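Local structure of proline dehydrogenase (Bradyrhizobium japonicum USDA 110, 3HAZ) at residues 8-13 / 286-291; 326-331 / 387-392. The protein probably oxidises proline to glutamate in two steps, pairing an FAD-dependent proline dehydrogenase with an NAD-dependent L-glutamate gamma-semialdehyde dehydrogenase in one chain. One frame throughout, in Å; residues are numbered along the deposited sequence.

How the interactions relate
Both contacts involve the proline dehydrogenase barrel, and helix 320-333 is shared: it carries one side of interaction 2 and also touches F10 of interaction 1. Interaction 1 brings the N-terminal segment 8-13 onto the first turn of helix 287-298; interaction 2, which opens only after interaction 1 has closed along the chain, sets helix 320-333 against the start of strand 390-395. Their centres are about 17 Å apart, on the same side of the chain's centre. Y326 joins them: its CB lies 3.8 Å from CD1 of F10, and its side chain also packs on L291. Neighbouring barrel helices thus meet, with the N-terminal segment packed against both through F10.

Interaction 1 of 2, residues 8-13 / 286-291; sequences PPFTAP and RLELSL
F10 turns its ring toward the first turn of helix 287-298 and meets two leucines at different angles. CD1 of L291 sits over one ring face, 3.9 Å from the centroid and 28° off the normal, a CH-pi contact displaced toward the CG side, where CD1 approaches F10 CG to 3.5 Å. L287, one turn earlier, reaches obliquely to the far part of the ring, its CD2 4.1 Å from F10 CE2. The opposite face is crossed near its rim by the backbone N of A12, so the irregular segment 8-13 folds back over its own phenylalanine. This helix follows strand 276-279 as one of the outer helices of the TIM-type barrel that carries the FAD, and the side chain of L287 is about 5 Å from that of the FAD-binding Q314. A322 and V323 of helix 320-333 also touch the F10 side chain, making it a wedge between two barrel helices. An alanine in place of F10 would remove the ring and would probably loosen the N-terminal segment's hold on both helices. E288 runs past the ring edge through CG, its chain extended (chi2 -172°), and carries its carboxylate to the backbone beyond. There OE2 receives two water bridges: one water, 2.7 Å from E288 OE2, links it to OG1 of T11, and the other donates both to OE2 and to the carbonyl O of A12. OE1 accepts from the backbone N of R524, whose NE in turn bonds to F10 O.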
ATOM      1  N   PRO A   8      25.216   7.287  52.832  1.00 40.54           N
ATOM      2  CA  PRO A   8      24.228   8.371  52.748  1.00 45.82           C
ATOM      3  C   PRO A   8      22.868   7.829  52.320  1.00 38.21           C
ATOM      4  O   PRO A   8      22.807   6.758  51.721  1.00 33.92           O
ATOM      5  CB  PRO A   8      24.787   9.282  51.642  1.00 46.47           C
ATOM      6  CG  PRO A   8      26.221   8.880  51.477  1.00 52.16           C
ATOM      7  CD  PRO A   8      26.277   7.423  51.821  1.00 45.30           C
ATOM      8  N   PRO A   9      21.786   8.555  52.630  1.00 38.15           N
ATOM      9  CA  PRO A   9      20.458   8.107  52.201  1.00 33.40           C
ATOM     10  C   PRO A   9      20.462   7.781  50.714  1.00 33.80           C
ATOM     11  O   PRO A   9      20.968   8.572  49.923  1.00 31.90           O
ATOM     12  CB  PRO A   9      19.576   9.319  52.487  1.00 38.27           C
ATOM     13  CG  PRO A   9      20.251   9.996  53.642  1.00 39.88           C
ATOM     14  CD  PRO A   9      21.727   9.791  53.431  1.00 38.15           C
ATOM     15  N   PHE A  10      19.914   6.626  50.347  1.00 27.43           N
ATOM     16  CA  PHE A  10      19.946   6.167  48.960  1.00 27.18           C
ATOM     17  C   PHE A  10      19.247   7.139  48.006  1.00 33.81           C
ATOM     18  O   PHE A  10      18.122   7.571  48.262  1.00 32.16           O
ATOM     19  CB  PHE A  10      19.313   4.782  48.858  1.00 23.25           C
ATOM     20  CG  PHE A  10      19.440   4.151  47.504  1.00 26.06           C
ATOM     21  CD1 PHE A  10      20.626   3.555  47.111  1.00 31.96           C
ATOM     22  CD2 PHE A  10      18.365   4.127  46.637  1.00 24.01           C
ATOM     23  CE1 PHE A  10      20.740   2.957  45.867  1.00 34.12           C
ATOM     24  CE2 PHE A  10      18.470   3.530  45.389  1.00 22.19           C
ATOM     25  CZ  PHE A  10      19.660   2.947  45.005  1.00 30.52           C
ATOM     26  N   THR A  11      19.906   7.464  46.895  1.00 33.88           N
ATOM     27  CA  THR A  11      19.360   8.434  45.954  1.00 36.60           C
ATOM     28  C   THR A  11      19.864   8.265  44.510  1.00 47.67           C
ATOM     29  O   THR A  11      20.233   9.238  43.851  1.00 56.85           O
ATOM     30  CB  THR A  11      19.626   9.884  46.442  1.00 41.72           C
ATOM     31  OG1 THR A  11      19.126  10.818  45.479  1.00 40.40           O
ATOM     32  CG2 THR A  11      21.115  10.121  46.652  1.00 37.72           C
ATOM     33  N   ALA A  12      19.860   7.033  44.014  1.00 41.15           N
ATOM     34  CA  ALA A  12      20.256   6.764  42.629  1.00 35.31           C
ATOM     35  C   ALA A  12      19.277   7.381  41.629  1.00 35.74           C
ATOM     36  O   ALA A  12      18.097   7.558  41.940  1.00 31.54           O
ATOM     37  CB  ALA A  12      20.370   5.264  42.394  1.00 28.40           C
ATOM     38  N   PRO A  13      19.765   7.712  40.420  1.00 33.30           N
ATOM     39  CA  PRO A  13      18.882   8.232  39.367  1.00 28.31           C
ATOM     40  C   PRO A  13      17.738   7.263  39.081  1.00 26.97           C
ATOM     41  O   PRO A  13      17.970   6.064  38.917  1.00 23.18           O
ATOM     42  CB  PRO A  13      19.814   8.350  38.155  1.00 31.09           C
ATOM     43  CG  PRO A  13      21.176   8.559  38.761  1.00 29.61           C
ATOM     44  CD  PRO A  13      21.175   7.680  39.991  1.00 32.12           C
ATOM     45  N   ARG A 286       8.553   3.521  46.415  1.00 16.92           N
ATOM     46  CA  ARG A 286       8.802   3.250  47.830  1.00 21.75           C
ATOM     47  C   ARG A 286      10.224   2.742  48.104  1.00 20.30           C
ATOM     48  O   ARG A 286      10.585   2.502  49.256  1.00 21.12           O
ATOM     49  CB  ARG A 286       7.772   2.243  48.363  1.00 17.88           C
ATOM     50  CG  ARG A 286       6.363   2.826  48.533  1.00 16.76           C
ATOM     51  CD  ARG A 286       5.337   1.721  48.723  1.00 24.05           C
ATOM     52  NE  ARG A 286       4.175   2.158  49.496  1.00 20.95           N
ATOM     53  CZ  ARG A 286       3.041   1.469  49.583  1.00 21.87           C
ATOM     54  NH1 ARG A 286       2.914   0.315  48.931  1.00 13.14           N
ATOM     55  NH2 ARG A 286       2.031   1.929  50.317  1.00 19.79           N
ATOM     56  N   LEU A 287      11.028   2.574  47.055  1.00 19.50           N
ATOM     57  CA  LEU A 287      12.377   2.030  47.223  1.00 23.59           C
ATOM     58  C   LEU A 287      13.230   2.832  48.219  1.00 23.49           C
ATOM     59  O   LEU A 287      13.762   2.284  49.184  1.00 24.35           O
ATOM     60  CB  LEU A 287      13.104   1.946  45.880  1.00 19.06           C
ATOM     61  CG  LEU A 287      14.529   1.388  45.976  1.00 26.66           C
ATOM     62  CD1 LEU A 287      14.542   0.054  46.709  1.00 22.31           C
ATOM     63  CD2 LEU A 287      15.176   1.262  44.606  1.00 23.02           C
ATOM     64  N   GLU A 288      13.368   4.123  47.962  1.00 22.32           N
ATOM     65  CA  GLU A 288      14.188   4.997  48.796  1.00 24.40           C
ATOM     66  C   GLU A 288      13.714   5.028  50.243  1.00 18.43           C
ATOM     67  O   GLU A 288      14.517   4.961  51.171  1.00 22.63           O
ATOM     68  CB  GLU A 288      14.184   6.420  48.232  1.00 23.83           C
ATOM     69  CG  GLU A 288      14.943   6.585  46.935  1.00 18.94           C
ATOM     70  CD  GLU A 288      15.072   8.043  46.523  1.00 27.31           C
ATOM     71  OE1 GLU A 288      14.547   8.914  47.254  1.00 24.25           O
ATOM     72  OE2 GLU A 288      15.701   8.318  45.475  1.00 29.56           O
ATOM     73  N   LEU A 289      12.402   5.143  50.429  1.00 20.55           N
ATOM     74  CA  LEU A 289      11.829   5.195  51.766  1.00 19.04           C
ATOM     75  C   LEU A 289      12.083   3.878  52.489  1.00 20.52           C
ATOM     76  O   LEU A 289      12.435   3.860  53.666  1.00 22.74           O
ATOM     77  CB  LEU A 289      10.328   5.490  51.696  1.00 22.67           C
ATOM     78  CG  LEU A 289       9.609   5.635  53.041  1.00 25.04           C
ATOM     79  CD1 LEU A 289      10.215   6.767  53.880  1.00 25.00           C
ATOM     80  CD2 LEU A 289       8.119   5.850  52.826  1.00 22.63           C
ATOM     81  N   SER A 290      11.926   2.770  51.775  1.00 15.28           N
ATOM     82  CA  SER A 290      12.128   1.459  52.384  1.00 24.03           C
ATOM     83  C   SER A 290      13.570   1.287  52.867  1.00 19.63           C
ATOM     84  O   SER A 290      13.814   0.757  53.952  1.00 23.59           O
ATOM     85  CB  SER A 290      11.762   0.345  51.399  1.00 24.80           C
ATOM     86  OG  SER A 290      12.788   0.163  50.438  1.00 27.98           O
ATOM     87  N   LEU A 291      14.523   1.724  52.052  1.00 22.47           N
ATOM     88  CA  LEU A 291      15.931   1.644  52.422  1.00 20.22           C
ATOM     89  C   LEU A 291      16.245   2.523  53.641  1.00 26.14           C
ATOM     90  O   LEU A 291      17.069   2.158  54.481  1.00 31.25           O
ATOM     91  CB  LEU A 291      16.827   2.001  51.226  1.00 24.01           C
ATOM     92  CG  LEU A 291      16.796   0.985  50.069  1.00 23.55           C
ATOM     93  CD1 LEU A 291      17.598   1.453  48.859  1.00 22.14           C
ATOM     94  CD2 LEU A 291      17.296  -0.376  50.531  1.00 20.96           C
TER
HETATM   95  O   HOH W   1      16.554  10.676  44.476  1.00 28.24           O
HETATM   96  O   HOH W   2      16.508   6.495  43.887  1.00 31.81           O

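Interaction 2 of 2, residues 326-331 / 387-392; sequences YVDALA and RPRIFP
Helix 320-333 is the helix of a beta-alpha-beta crossover in the proline dehydrogenase barrel, joining parallel strands 309-314 and 338-343, and here it also meets the entry to the next strand, 390-395. A331 makes the hub of the contact. Its CB, directed at segment 387-392, takes the CD methylene of R389 at 3.8 Å and the CD1 methyl of I390 at 4.1 Å, two aliphatic branches arriving from consecutive residues. With CG1 anti to its carbonyl carbon (chi1 -57°), I390 sends its CG1-CD1 arm to the helix, CD1 meeting A331 and CG1 meeting D328. One turn back, the D328 side chain crosses that of I390 obliquely, OD1 lying 3.9 Å from I390 CG1, while OD2 is salt-bridged to R332.

R389 starts out extended, CG anti to the backbone N, then bends at chi3 (-59°), so that its methylenes cover A331 while the guanidinium turns past the helix. NH1 forms a salt bridge with D335 and a hydrogen bond to R336 O, both just beyond the helix. D328 OD1 is 5.4 Å from R389 NE, too far for a salt bridge, although the opposite charges probably attract weakly. L338 and V340 of the intervening strand 338-343 add to the apolar packing, touching A331 and I390 respectively. Such packing of an outer helix against parallel strands, with the R389 methylenes at the margin, is characteristic of the helix-strand interface of a TIM barrel.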
ATOM      1  N   TYR A 326      24.627  -0.232  48.181  1.00 29.60           N
ATOM      2  CA  TYR A 326      24.134   0.407  49.397  1.00 28.70           C
ATOM      3  C   TYR A 326      23.969  -0.608  50.523  1.00 30.32           C
ATOM      4  O   TYR A 326      24.355  -0.359  51.670  1.00 29.68           O
ATOM      5  CB  TYR A 326      22.799   1.116  49.115  1.00 27.59           C
ATOM      6  CG  TYR A 326      22.156   1.745  50.332  1.00 33.76           C
ATOM      7  CD1 TYR A 326      22.493   3.032  50.734  1.00 30.54           C
ATOM      8  CD2 TYR A 326      21.206   1.054  51.073  1.00 34.06           C
ATOM      9  CE1 TYR A 326      21.905   3.612  51.842  1.00 30.34           C
ATOM     10  CE2 TYR A 326      20.615   1.622  52.182  1.00 29.21           C
ATOM     11  CZ  TYR A 326      20.970   2.902  52.565  1.00 32.27           C
ATOM     12  OH  TYR A 326      20.381   3.469  53.673  1.00 27.12           O
ATOM     13  N   VAL A 327      23.397  -1.757  50.189  1.00 26.69           N
ATOM     14  CA  VAL A 327      23.179  -2.805  51.171  1.00 27.02           C
ATOM     15  C   VAL A 327      24.506  -3.341  51.701  1.00 27.44           C
ATOM     16  O   VAL A 327      24.652  -3.578  52.902  1.00 27.57           O
ATOM     17  CB  VAL A 327      22.317  -3.954  50.600  1.00 25.74           C
ATOM     18  CG1 VAL A 327      22.263  -5.118  51.584  1.00 22.34           C
ATOM     19  CG2 VAL A 327      20.917  -3.451  50.300  1.00 33.66           C
ATOM     20  N   ASP A 328      25.480  -3.515  50.811  1.00 29.48           N
ATOM     21  CA  ASP A 328      26.798  -3.983  51.235  1.00 33.97           C
ATOM     22  C   ASP A 328      27.475  -2.987  52.178  1.00 29.61           C
ATOM     23  O   ASP A 328      28.041  -3.376  53.196  1.00 30.78           O
ATOM     24  CB  ASP A 328      27.707  -4.257  50.034  1.00 40.05           C
ATOM     25  CG  ASP A 328      29.005  -4.944  50.438  1.00 45.99           C
ATOM     26  OD1 ASP A 328      28.930  -5.998  51.108  1.00 48.21           O
ATOM     27  OD2 ASP A 328      30.091  -4.430  50.093  1.00 35.51           O
ATOM     28  N   ALA A 329      27.424  -1.705  51.826  1.00 26.86           N
ATOM     29  CA  ALA A 329      28.012  -0.664  52.664  1.00 29.21           C
ATOM     30  C   ALA A 329      27.337  -0.633  54.029  1.00 33.36           C
ATOM     31  O   ALA A 329      27.980  -0.421  55.056  1.00 34.84           O
ATOM     32  CB  ALA A 329      27.894   0.683  51.986  1.00 25.96           C
ATOM     33  N   LEU A 330      26.027  -0.841  54.022  1.00 36.85           N
ATOM     34  CA  LEU A 330      25.241  -0.911  55.241  1.00 37.58           C
ATOM     35  C   LEU A 330      25.774  -2.055  56.102  1.00 37.44           C
ATOM     36  O   LEU A 330      26.001  -1.901  57.305  1.00 31.35           O
ATOM     37  CB  LEU A 330      23.781  -1.167  54.871  1.00 39.06           C
ATOM     38  CG  LEU A 330      22.656  -0.481  55.639  1.00 39.82           C
ATOM     39  CD1 LEU A 330      23.005   0.965  55.948  1.00 38.75           C
ATOM     40  CD2 LEU A 330      21.371  -0.566  54.825  1.00 29.68           C
ATOM     41  N   ALA A 331      25.985  -3.204  55.470  1.00 29.88           N
ATOM     42  CA  ALA A 331      26.460  -4.386  56.178  1.00 36.37           C
ATOM     43  C   ALA A 331      27.847  -4.163  56.783  1.00 40.00           C
ATOM     44  O   ALA A 331      28.090  -4.508  57.941  1.00 39.59           O
ATOM     45  CB  ALA A 331      26.455  -5.598  55.254  1.00 35.01           C
ATOM     46  N   ARG A 387      29.874 -12.594  49.067  1.00 28.89           N
ATOM     47  CA  ARG A 387      30.038 -13.641  50.067  1.00 29.03           C
ATOM     48  C   ARG A 387      31.414 -13.456  50.716  1.00 33.18           C
ATOM     49  O   ARG A 387      32.353 -13.022  50.047  1.00 34.47           O
ATOM     50  CB  ARG A 387      29.941 -15.022  49.412  1.00 30.56           C
ATOM     51  CG  ARG A 387      28.583 -15.327  48.783  1.00 29.64           C
ATOM     52  CD  ARG A 387      28.596 -16.673  48.079  1.00 29.43           C
ATOM     53  NE  ARG A 387      29.454 -16.660  46.896  1.00 30.98           N
ATOM     54  CZ  ARG A 387      29.764 -17.738  46.181  1.00 30.57           C
ATOM     55  NH1 ARG A 387      29.294 -18.927  46.533  1.00 26.17           N
ATOM     56  NH2 ARG A 387      30.549 -17.629  45.115  1.00 24.96           N
ATOM     57  N   PRO A 388      31.551 -13.799  52.008  1.00 28.47           N
ATOM     58  CA  PRO A 388      30.566 -14.452  52.879  1.00 33.39           C
ATOM     59  C   PRO A 388      29.704 -13.497  53.700  1.00 36.17           C
ATOM     60  O   PRO A 388      28.771 -13.960  54.355  1.00 34.72           O
ATOM     61  CB  PRO A 388      31.443 -15.258  53.856  1.00 33.47           C
ATOM     62  CG  PRO A 388      32.891 -14.886  53.536  1.00 32.77           C
ATOM     63  CD  PRO A 388      32.850 -13.666  52.686  1.00 33.51           C
ATOM     64  N   ARG A 389      30.017 -12.207  53.702  1.00 38.45           N
ATOM     65  CA  ARG A 389      29.234 -11.264  54.493  1.00 38.82           C
ATOM     66  C   ARG A 389      27.779 -11.271  54.033  1.00 34.04           C
ATOM     67  O   ARG A 389      26.857 -11.295  54.848  1.00 34.35           O
ATOM     68  CB  ARG A 389      29.811  -9.850  54.400  1.00 36.95           C
ATOM     69  CG  ARG A 389      29.046  -8.837  55.236  1.00 40.40           C
ATOM     70  CD  ARG A 389      29.728  -7.476  55.257  1.00 38.09           C
ATOM     71  NE  ARG A 389      31.086  -7.540  55.795  1.00 37.69           N
ATOM     72  CZ  ARG A 389      31.389  -7.563  57.090  1.00 41.24           C
ATOM     73  NH1 ARG A 389      30.427  -7.541  58.005  1.00 38.30           N
ATOM     74  NH2 ARG A 389      32.660  -7.615  57.472  1.00 40.54           N
ATOM     75  N   ILE A 390      27.585 -11.240  52.720  1.00 27.15           N
ATOM     76  CA  ILE A 390      26.253 -11.319  52.134  1.00 29.35           C
ATOM     77  C   ILE A 390      25.948 -12.765  51.741  1.00 33.40           C
ATOM     78  O   ILE A 390      26.730 -13.403  51.033  1.00 28.91           O
ATOM     79  CB  ILE A 390      26.125 -10.415  50.881  1.00 28.13           C
ATOM     80  CG1 ILE A 390      26.469  -8.961  51.212  1.00 29.52           C
ATOM     81  CG2 ILE A 390      24.727 -10.521  50.273  1.00 29.17           C
ATOM     82  CD1 ILE A 390      25.567  -8.333  52.268  1.00 32.93           C
ATOM     83  N   PHE A 391      24.818 -13.278  52.216  1.00 27.48           N
ATOM     84  CA  PHE A 391      24.333 -14.590  51.805  1.00 23.10           C
ATOM     85  C   PHE A 391      23.206 -14.383  50.792  1.00 26.81           C
ATOM     86  O   PHE A 391      22.088 -14.029  51.168  1.00 28.52           O
ATOM     87  CB  PHE A 391      23.835 -15.377  53.024  1.00 23.13           C
ATOM     88  CG  PHE A 391      23.321 -16.758  52.696  1.00 20.73           C
ATOM     89  CD1 PHE A 391      24.176 -17.859  52.725  1.00 17.14           C
ATOM     90  CD2 PHE A 391      21.975 -16.960  52.390  1.00 20.61           C
ATOM     91  CE1 PHE A 391      23.704 -19.136  52.435  1.00 24.06           C
ATOM     92  CE2 PHE A 391      21.490 -18.238  52.094  1.00 22.51           C
ATOM     93  CZ  PHE A 391      22.356 -19.327  52.114  1.00 18.79           C
ATOM     94  N   PRO A 392      23.507 -14.577  49.498  1.00 22.90           N
ATOM     95  CA  PRO A 392      22.527 -14.319  48.437  1.00 21.49           C
ATOM     96  C   PRO A 392      21.467 -15.408  48.362  1.00 23.18           C
ATOM     97  O   PRO A 392      21.762 -16.582  48.591  1.00 20.59           O
ATOM     98  CB  PRO A 392      23.373 -14.325  47.152  1.00 23.79           C
ATOM     99  CG  PRO A 392      24.811 -14.292  47.602  1.00 26.16           C
ATOM    100  CD  PRO A 392      24.821 -14.953  48.954  1.00 17.85           C
TER